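Local coordinates for alanine racemase 1 (Caldanaerobacter subterraneus subsp. tengcongensis MB4, PDB 4Y2W), which belongs to the alanine racemase family, whose members join an N-terminal eight-stranded alpha/beta barrel to a C-terminal domain built largely of beta strands, at residues 18-23 with 54-60; 211-215 with 237-242. The protein carries 1 engineered substitution. One frame throughout, in Å; residues are numbered along the deposited sequence.

Contact 1. Residues 18-23 with 54-60; sequences ITHNFR and FLEKEGV
F22 and E58 have the most surface buried here, followed by L55, and the contact is built round these three. Residues 18-23 are a piece of helix 15-28 and residues 54-58 belong to helix 48-58; the short axes approach to 10.2 Å and cross at -42°, with the CA atoms of T19 and L55 nearest, 6.4 Å apart. After E58 the backbone turns into a Schellman motif: G59 has phi/psi 95/34, V60 N bonds to L55 O at 3.3 Å, and the chain continues extended at V60. Glycine is called for at 59, where a CB would jam against the preceding carbonyl.

F22 (chi1 t) reaches across to the end of the second helix. Its CD2 lies 3.5 Å from E58 CG, its CB 4.0 Å from L55 CD2, and its CE1 3.8 Å from V60 CG2, so that a flat, bulky ring fills the space beside the turn. L55 (m, t) also meets I18, CD2 to CG2 at 4.0 Å. The side chains of F22, L55 and V60 touch strand 34-38 as well, as expected of neighbouring outer helices of an alpha/beta barrel.

E58 (chi1 t) lays its methylenes against F22 and sends its carboxylate to R23, whose NH1 donates to OE1 at 2.9 Å; T19 CG2 lies 3.5 Å from E58 OE2, while T19 OG1 bonds back to D16 O. The chemistry is thus graded: apolar groups seal the side facing the barrel strand, and a salt bridge between two long side chains closes the more exposed border.

Contact 2. Residues 211-215 with 237-242; sequences AILNL and RVERKV
Residues 211-214 lie in the last part of the short helix 209-214, and at L215 (phi/psi -91/92) the chain leaves helical angles. Residues 237-242 form an irregular loop, extended only at V238 (-132/156) and V242 (-83/155); between them E239 turns helical and R240 takes a left-handed conformation (64/40). The loop runs past the helix with the CA atoms of L213 and E239 nearest, at 6.3 Å.

L213 (m, t) has the largest share of the buried surface, 120 Å². Its branched end suits a place between two valines: CD1 is 3.8 Å from V238 CB, and CD2 4.1 Å from V242 CG1. K241, with chi1 p, curls back so that NZ donates to L213 O at 3.1 Å and forms a salt bridge with E239 OE1 at 2.8 Å; a long lysine can serve a backbone carbonyl and a nearby carboxylate together. N214 (chi1 m) turns its short amide over the loop backbone, OD1 3.6 Å from E239 CG and ND2 3.6 Å from R237 O.

V242 and K241 also touch helix 15-28. The arrangement is that of an alpha/beta barrel whose outer helix, here following the seventh strand, is covered by the segment leading out of the barrel toward strand 248-260.

In the fold
Contact 1 closes before contact 2 opens along the chain, and their centres lie 20 Å apart, with nearest atoms about 6 Å apart and no direct touch. Both belong to the outer layer of the closed parallel barrel. Helix 15-28, which precedes the first barrel strand, relates them: residues 18-23 pack on helix 48-58 in contact 1, while I28 and E24, further along the same helix, meet the side chains of 237-242. In addition, N21 and H20 bond to the backbone of R245 and E243, just beyond contact 2. The N-terminal helix thus joins the start of the barrel to the chain that leaves its last strand for strand 248-260.

Contact 1. Residues 18-23 with 54-60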
ATOM      1  N   ILE A  18     -12.956 -16.805   7.212  1.00 48.04           N
ATOM      2  CA  ILE A  18     -12.120 -17.281   6.108  1.00 48.57           C
ATOM      3  C   ILE A  18     -12.174 -18.810   6.024  1.00 48.56           C
ATOM      4  O   ILE A  18     -12.307 -19.373   4.938  1.00 47.33           O
ATOM      5  CB  ILE A  18     -10.657 -16.810   6.263  1.00 48.56           C
ATOM      6  CG1 ILE A  18     -10.580 -15.282   6.188  1.00 48.89           C
ATOM      7  CG2 ILE A  18      -9.766 -17.427   5.190  1.00 48.83           C
ATOM      8  CD1 ILE A  18      -9.292 -14.704   6.742  1.00 49.14           C
ATOM      9  N   THR A  19     -12.076 -19.474   7.174  1.00 49.39           N
ATOM     10  CA  THR A  19     -12.181 -20.934   7.230  1.00 49.78           C
ATOM     11  C   THR A  19     -13.567 -21.390   6.778  1.00 50.40           C
ATOM     12  O   THR A  19     -13.698 -22.422   6.121  1.00 50.89           O
ATOM     13  CB  THR A  19     -11.898 -21.495   8.643  1.00 48.77           C
ATOM     14  OG1 THR A  19     -12.776 -20.887   9.594  1.00 47.77           O
ATOM     15  CG2 THR A  19     -10.455 -21.243   9.050  1.00 48.81           C
ATOM     16  N   HIS A  20     -14.595 -20.620   7.131  1.00 50.99           N
ATOM     17  CA  HIS A  20     -15.954 -20.901   6.674  1.00 51.10           C
ATOM     18  C   HIS A  20     -16.066 -20.819   5.154  1.00 50.76           C
ATOM     19  O   HIS A  20     -16.594 -21.730   4.524  1.00 51.05           O
ATOM     20  CB  HIS A  20     -16.957 -19.935   7.300  1.00 51.76           C
ATOM     21  CG  HIS A  20     -18.321 -20.015   6.691  1.00 53.22           C
ATOM     22  ND1 HIS A  20     -19.341 -20.756   7.245  1.00 54.68           N
ATOM     23  CD2 HIS A  20     -18.826 -19.464   5.562  1.00 53.23           C
ATOM     24  CE1 HIS A  20     -20.421 -20.647   6.492  1.00 55.30           C
ATOM     25  NE2 HIS A  20     -20.133 -19.868   5.464  1.00 54.76           N
ATOM     26  N   ASN A  21     -15.588 -19.717   4.578  1.00 50.50           N
ATOM     27  CA  ASN A  21     -15.604 -19.534   3.123  1.00 50.40           C
ATOM     28  C   ASN A  21     -14.799 -20.616   2.413  1.00 50.73           C
ATOM     29  O   ASN A  21     -15.150 -21.034   1.311  1.00 50.73           O
ATOM     30  CB  ASN A  21     -15.053 -18.157   2.734  1.00 50.87           C
ATOM     31  CG  ASN A  21     -15.942 -17.015   3.188  1.00 51.18           C
ATOM     32  OD1 ASN A  21     -17.100 -17.216   3.550  1.00 50.80           O
ATOM     33  ND2 ASN A  21     -15.399 -15.804   3.166  1.00 51.65           N
ATOM     34  N   PHE A  22     -13.718 -21.056   3.050  1.00 51.07           N
ATOM     35  CA  PHE A  22     -12.933 -22.191   2.568  1.00 51.52           C
ATOM     36  C   PHE A  22     -13.791 -23.458   2.529  1.00 52.80           C
ATOM     37  O   PHE A  22     -13.806 -24.167   1.520  1.00 52.21           O
ATOM     38  CB  PHE A  22     -11.694 -22.391   3.451  1.00 50.90           C
ATOM     39  CG  PHE A  22     -10.987 -23.698   3.234  1.00 50.41           C
ATOM     40  CD1 PHE A  22     -10.181 -23.892   2.121  1.00 50.58           C
ATOM     41  CD2 PHE A  22     -11.117 -24.733   4.154  1.00 50.13           C
ATOM     42  CE1 PHE A  22      -9.522 -25.094   1.924  1.00 50.19           C
ATOM     43  CE2 PHE A  22     -10.462 -25.936   3.961  1.00 50.14           C
ATOM     44  CZ  PHE A  22      -9.662 -26.118   2.845  1.00 50.07           C
ATOM     45  N   ARG A  23     -14.511 -23.727   3.617  1.00 54.79           N
ATOM     46  CA  ARG A  23     -15.421 -24.878   3.682  1.00 56.87           C
ATOM     47  C   ARG A  23     -16.569 -24.811   2.657  1.00 56.94           C
ATOM     48  O   ARG A  23     -17.079 -25.848   2.236  1.00 56.29           O
ATOM     49  CB  ARG A  23     -15.977 -25.061   5.100  1.00 57.88           C
ATOM     50  CG  ARG A  23     -14.955 -25.606   6.090  1.00 60.46           C
ATOM     51  CD  ARG A  23     -15.607 -26.110   7.374  1.00 62.47           C
ATOM     52  NE  ARG A  23     -16.362 -25.067   8.072  1.00 63.39           N
ATOM     53  CZ  ARG A  23     -15.823 -24.101   8.816  1.00 63.94           C
ATOM     54  NH1 ARG A  23     -14.506 -24.011   8.976  1.00 64.53           N
ATOM     55  NH2 ARG A  23     -16.611 -23.209   9.403  1.00 65.06           N
ATOM     56  N   PHE A  54      -4.091 -20.603   9.934  1.00 50.24           N
ATOM     57  CA  PHE A  54      -5.444 -21.092  10.203  1.00 50.01           C
ATOM     58  C   PHE A  54      -6.045 -21.936   9.074  1.00 50.87           C
ATOM     59  O   PHE A  54      -6.883 -22.804   9.335  1.00 51.62           O
ATOM     60  CB  PHE A  54      -6.371 -19.935  10.600  1.00 49.43           C
ATOM     61  CG  PHE A  54      -6.357 -19.648  12.074  1.00 49.06           C
ATOM     62  CD1 PHE A  54      -5.256 -19.044  12.666  1.00 48.93           C
ATOM     63  CD2 PHE A  54      -7.423 -20.025  12.880  1.00 49.34           C
ATOM     64  CE1 PHE A  54      -5.231 -18.801  14.030  1.00 49.48           C
ATOM     65  CE2 PHE A  54      -7.403 -19.785  14.246  1.00 48.84           C
ATOM     66  CZ  PHE A  54      -6.306 -19.174  14.822  1.00 48.62           C
ATOM     67  N   LEU A  55      -5.624 -21.697   7.834  1.00 50.77           N
ATOM     68  CA  LEU A  55      -6.028 -22.558   6.718  1.00 50.66           C
ATOM     69  C   LEU A  55      -5.274 -23.895   6.748  1.00 52.55           C
ATOM     70  O   LEU A  55      -5.809 -24.924   6.320  1.00 53.12           O
ATOM     71  CB  LEU A  55      -5.826 -21.850   5.375  1.00 49.88           C
ATOM     72  CG  LEU A  55      -6.776 -20.683   5.081  1.00 49.30           C
ATOM     73  CD1 LEU A  55      -6.369 -19.984   3.792  1.00 49.04           C
ATOM     74  CD2 LEU A  55      -8.224 -21.142   5.000  1.00 49.14           C
ATOM     75  N   GLU A  56      -4.044 -23.882   7.260  1.00 53.29           N
ATOM     76  CA  GLU A  56      -3.283 -25.115   7.471  1.00 54.29           C
ATOM     77  C   GLU A  56      -3.952 -26.018   8.515  1.00 55.04           C
ATOM     78  O   GLU A  56      -3.972 -27.238   8.347  1.00 55.10           O
ATOM     79  CB  GLU A  56      -1.841 -24.802   7.884  1.00 54.65           C
ATOM     80  CG  GLU A  56      -0.959 -26.030   8.051  1.00 55.62           C
ATOM     81  CD  GLU A  56       0.489 -25.680   8.347  1.00 56.75           C
ATOM     82  OE1 GLU A  56       0.729 -24.833   9.233  1.00 57.63           O
ATOM     83  OE2 GLU A  56       1.390 -26.258   7.702  1.00 56.84           O
ATOM     84  N   LYS A  57      -4.488 -25.426   9.585  1.00 55.95           N
ATOM     85  CA  LYS A  57      -5.269 -26.177  10.578  1.00 57.33           C
ATOM     86  C   LYS A  57      -6.517 -26.783   9.932  1.00 56.97           C
ATOM     87  O   LYS A  57      -6.911 -27.907  10.252  1.00 56.51           O
ATOM     88  CB  LYS A  57      -5.712 -25.283  11.744  1.00 59.06           C
ATOM     89  CG  LYS A  57      -4.606 -24.755  12.651  1.00 60.44           C
ATOM     90  CD  LYS A  57      -5.188 -23.788  13.682  1.00 61.73           C
ATOM     91  CE  LYS A  57      -4.133 -22.944  14.387  1.00 62.98           C
ATOM     92  NZ  LYS A  57      -3.556 -23.596  15.597  1.00 63.45           N
ATOM     93  N   GLU A  58      -7.127 -26.030   9.019  1.00 55.36           N
ATOM     94  CA  GLU A  58      -8.369 -26.443   8.364  1.00 54.78           C
ATOM     95  C   GLU A  58      -8.164 -27.567   7.339  1.00 54.05           C
ATOM     96  O   GLU A  58      -9.134 -28.161   6.874  1.00 52.60           O
ATOM     97  CB  GLU A  58      -9.036 -25.234   7.693  1.00 54.83           C
ATOM     98  CG  GLU A  58     -10.552 -25.325   7.602  1.00 55.24           C
ATOM     99  CD  GLU A  58     -11.237 -25.288   8.959  1.00 55.62           C
ATOM    100  OE1 GLU A  58     -12.312 -25.915   9.096  1.00 55.54           O
ATOM    101  OE2 GLU A  58     -10.711 -24.636   9.889  1.00 54.66           O
ATOM    102  N   GLY A  59      -6.911 -27.838   6.978  1.00 54.03           N
ATOM    103  CA  GLY A  59      -6.565 -28.992   6.149  1.00 53.40           C
ATOM    104  C   GLY A  59      -6.461 -28.691   4.664  1.00 53.22           C
ATOM    105  O   GLY A  59      -6.786 -29.539   3.835  1.00 54.30           O
ATOM    106  N   VAL A  60      -5.997 -27.493   4.325  1.00 52.28           N
ATOM    107  CA  VAL A  60      -5.830 -27.095   2.926  1.00 51.51           C
ATOM    108  C   VAL A  60      -4.718 -27.913   2.261  1.00 50.65           C
ATOM    109  O   VAL A  60      -3.749 -28.298   2.915  1.00 51.51           O
ATOM    110  CB  VAL A  60      -5.541 -25.580   2.812  1.00 52.78           C
ATOM    111  CG1 VAL A  60      -4.133 -25.240   3.299  1.00 53.08           C
ATOM    112  CG2 VAL A  60      -5.759 -25.095   1.387  1.00 53.04           C
TER

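Contact 2. Residues 211-215 with 237-242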
ATOM      1  N   ALA A 211     -14.336 -19.549 -12.519  1.00 55.84           N
ATOM      2  CA  ALA A 211     -14.582 -20.843 -13.152  1.00 56.22           C
ATOM      3  C   ALA A 211     -15.015 -21.906 -12.140  1.00 57.70           C
ATOM      4  O   ALA A 211     -15.703 -22.860 -12.499  1.00 60.65           O
ATOM      5  CB  ALA A 211     -13.342 -21.302 -13.900  1.00 55.80           C
ATOM      6  N   ILE A 212     -14.610 -21.749 -10.883  1.00 57.77           N
ATOM      7  CA  ILE A 212     -15.019 -22.677  -9.828  1.00 57.78           C
ATOM      8  C   ILE A 212     -16.531 -22.622  -9.609  1.00 58.11           C
ATOM      9  O   ILE A 212     -17.167 -23.653  -9.373  1.00 58.93           O
ATOM     10  CB  ILE A 212     -14.284 -22.379  -8.504  1.00 57.48           C
ATOM     11  CG1 ILE A 212     -12.799 -22.726  -8.639  1.00 57.53           C
ATOM     12  CG2 ILE A 212     -14.886 -23.170  -7.345  1.00 57.28           C
ATOM     13  CD1 ILE A 212     -11.905 -21.971  -7.681  1.00 58.04           C
ATOM     14  N   LEU A 213     -17.098 -21.423  -9.688  1.00 57.59           N
ATOM     15  CA  LEU A 213     -18.535 -21.239  -9.503  1.00 58.17           C
ATOM     16  C   LEU A 213     -19.321 -21.715 -10.723  1.00 57.76           C
ATOM     17  O   LEU A 213     -20.294 -22.463 -10.597  1.00 56.53           O
ATOM     18  CB  LEU A 213     -18.849 -19.765  -9.230  1.00 58.48           C
ATOM     19  CG  LEU A 213     -18.272 -19.181  -7.935  1.00 58.67           C
ATOM     20  CD1 LEU A 213     -18.358 -17.663  -7.950  1.00 58.68           C
ATOM     21  CD2 LEU A 213     -18.981 -19.746  -6.711  1.00 58.65           C
ATOM     22  N   ASN A 214     -18.875 -21.284 -11.900  1.00 57.95           N
ATOM     23  CA  ASN A 214     -19.602 -21.502 -13.146  1.00 57.37           C
ATOM     24  C   ASN A 214     -19.268 -22.837 -13.805  1.00 57.79           C
ATOM     25  O   ASN A 214     -20.144 -23.674 -14.027  1.00 60.22           O
ATOM     26  CB  ASN A 214     -19.281 -20.374 -14.133  1.00 56.38           C
ATOM     27  CG  ASN A 214     -19.632 -18.997 -13.598  1.00 55.79           C
ATOM     28  OD1 ASN A 214     -20.267 -18.861 -12.552  1.00 54.38           O
ATOM     29  ND2 ASN A 214     -19.209 -17.962 -14.321  1.00 55.31           N
ATOM     30  N   LEU A 215     -17.988 -23.022 -14.109  1.00 56.99           N
ATOM     31  CA  LEU A 215     -17.527 -24.111 -14.969  1.00 56.09           C
ATOM     32  C   LEU A 215     -17.167 -25.361 -14.169  1.00 55.51           C
ATOM     33  O   LEU A 215     -16.024 -25.524 -13.742  1.00 56.99           O
ATOM     34  CB  LEU A 215     -16.309 -23.640 -15.777  1.00 56.08           C
ATOM     35  CG  LEU A 215     -16.505 -22.643 -16.933  1.00 55.83           C
ATOM     36  CD1 LEU A 215     -17.649 -21.662 -16.735  1.00 56.28           C
ATOM     37  CD2 LEU A 215     -15.217 -21.870 -17.173  1.00 55.30           C
ATOM     38  N   ARG A 237     -20.769 -11.217 -12.974  1.00 66.36           N
ATOM     39  CA  ARG A 237     -21.240 -12.307 -13.837  1.00 66.70           C
ATOM     40  C   ARG A 237     -20.870 -13.693 -13.290  1.00 66.25           C
ATOM     41  O   ARG A 237     -20.332 -14.536 -14.013  1.00 64.61           O
ATOM     42  CB  ARG A 237     -20.680 -12.156 -15.256  1.00 68.76           C
ATOM     43  CG  ARG A 237     -20.782 -10.762 -15.859  1.00 69.45           C
ATOM     44  CD  ARG A 237     -20.807 -10.825 -17.383  1.00 71.52           C
ATOM     45  NE  ARG A 237     -19.830  -9.932 -18.003  1.00 73.92           N
ATOM     46  CZ  ARG A 237     -19.944  -8.607 -18.089  1.00 74.97           C
ATOM     47  NH1 ARG A 237     -21.001  -7.974 -17.582  1.00 75.05           N
ATOM     48  NH2 ARG A 237     -18.984  -7.904 -18.684  1.00 75.04           N
ATOM     49  N   VAL A 238     -21.170 -13.921 -12.015  1.00 67.15           N
ATOM     50  CA  VAL A 238     -20.933 -15.213 -11.372  1.00 68.21           C
ATOM     51  C   VAL A 238     -22.199 -15.628 -10.627  1.00 70.27           C
ATOM     52  O   VAL A 238     -23.007 -14.779 -10.251  1.00 70.74           O
ATOM     53  CB  VAL A 238     -19.719 -15.179 -10.413  1.00 68.61           C
ATOM     54  CG1 VAL A 238     -18.454 -14.806 -11.171  1.00 68.66           C
ATOM     55  CG2 VAL A 238     -19.945 -14.214  -9.256  1.00 68.92           C
ATOM     56  N   GLU A 239     -22.364 -16.930 -10.414  1.00 73.40           N
ATOM     57  CA  GLU A 239     -23.627 -17.475  -9.908  1.00 76.25           C
ATOM     58  C   GLU A 239     -23.886 -17.189  -8.421  1.00 76.92           C
ATOM     59  O   GLU A 239     -25.037 -16.980  -8.027  1.00 78.51           O
ATOM     60  CB  GLU A 239     -23.712 -18.976 -10.204  1.00 76.86           C
ATOM     61  CG  GLU A 239     -23.718 -19.277 -11.698  1.00 77.77           C
ATOM     62  CD  GLU A 239     -23.981 -20.736 -12.024  1.00 78.58           C
ATOM     63  OE1 GLU A 239     -23.954 -21.580 -11.104  1.00 79.27           O
ATOM     64  OE2 GLU A 239     -24.213 -21.036 -13.215  1.00 79.28           O
ATOM     65  N   ARG A 240     -22.826 -17.177  -7.611  1.00 73.69           N
ATOM     66  CA  ARG A 240     -22.915 -16.831  -6.182  1.00 72.55           C
ATOM     67  C   ARG A 240     -23.761 -17.821  -5.380  1.00 72.21           C
ATOM     68  O   ARG A 240     -24.518 -17.425  -4.489  1.00 70.62           O
ATOM     69  CB  ARG A 240     -23.452 -15.397  -5.981  1.00 71.51           C
ATOM     70  CG  ARG A 240     -22.698 -14.324  -6.759  1.00 71.48           C
ATOM     71  CD  ARG A 240     -23.256 -12.925  -6.521  1.00 69.87           C
ATOM     72  NE  ARG A 240     -22.421 -11.902  -7.166  1.00 67.76           N
ATOM     73  CZ  ARG A 240     -21.923 -10.811  -6.576  1.00 66.86           C
ATOM     74  NH1 ARG A 240     -22.173 -10.531  -5.299  1.00 65.50           N
ATOM     75  NH2 ARG A 240     -21.170  -9.974  -7.285  1.00 66.46           N
ATOM     76  N   LYS A 241     -23.615 -19.110  -5.688  1.00 73.57           N
ATOM     77  CA  LYS A 241     -24.387 -20.159  -5.013  1.00 74.55           C
ATOM     78  C   LYS A 241     -23.847 -20.460  -3.605  1.00 72.70           C
ATOM     79  O   LYS A 241     -24.521 -21.112  -2.802  1.00 70.76           O
ATOM     80  CB  LYS A 241     -24.435 -21.434  -5.871  1.00 76.31           C
ATOM     81  CG  LYS A 241     -23.241 -22.370  -5.725  1.00 78.87           C
ATOM     82  CD  LYS A 241     -23.275 -23.503  -6.746  1.00 81.29           C
ATOM     83  CE  LYS A 241     -22.346 -23.252  -7.929  1.00 81.78           C
ATOM     84  NZ  LYS A 241     -22.693 -22.019  -8.692  1.00 82.25           N
ATOM     85  N   VAL A 242     -22.630 -19.992  -3.325  1.00 69.69           N
ATOM     86  CA  VAL A 242     -22.008 -20.144  -2.006  1.00 66.89           C
ATOM     87  C   VAL A 242     -22.465 -19.052  -1.036  1.00 63.66           C
ATOM     88  O   VAL A 242     -22.858 -17.967  -1.458  1.00 60.96           O
ATOM     89  CB  VAL A 242     -20.463 -20.142  -2.103  1.00 66.28           C
ATOM     90  CG1 VAL A 242     -19.988 -21.262  -3.016  1.00 66.50           C
ATOM     91  CG2 VAL A 242     -19.928 -18.796  -2.585  1.00 65.56           C
TER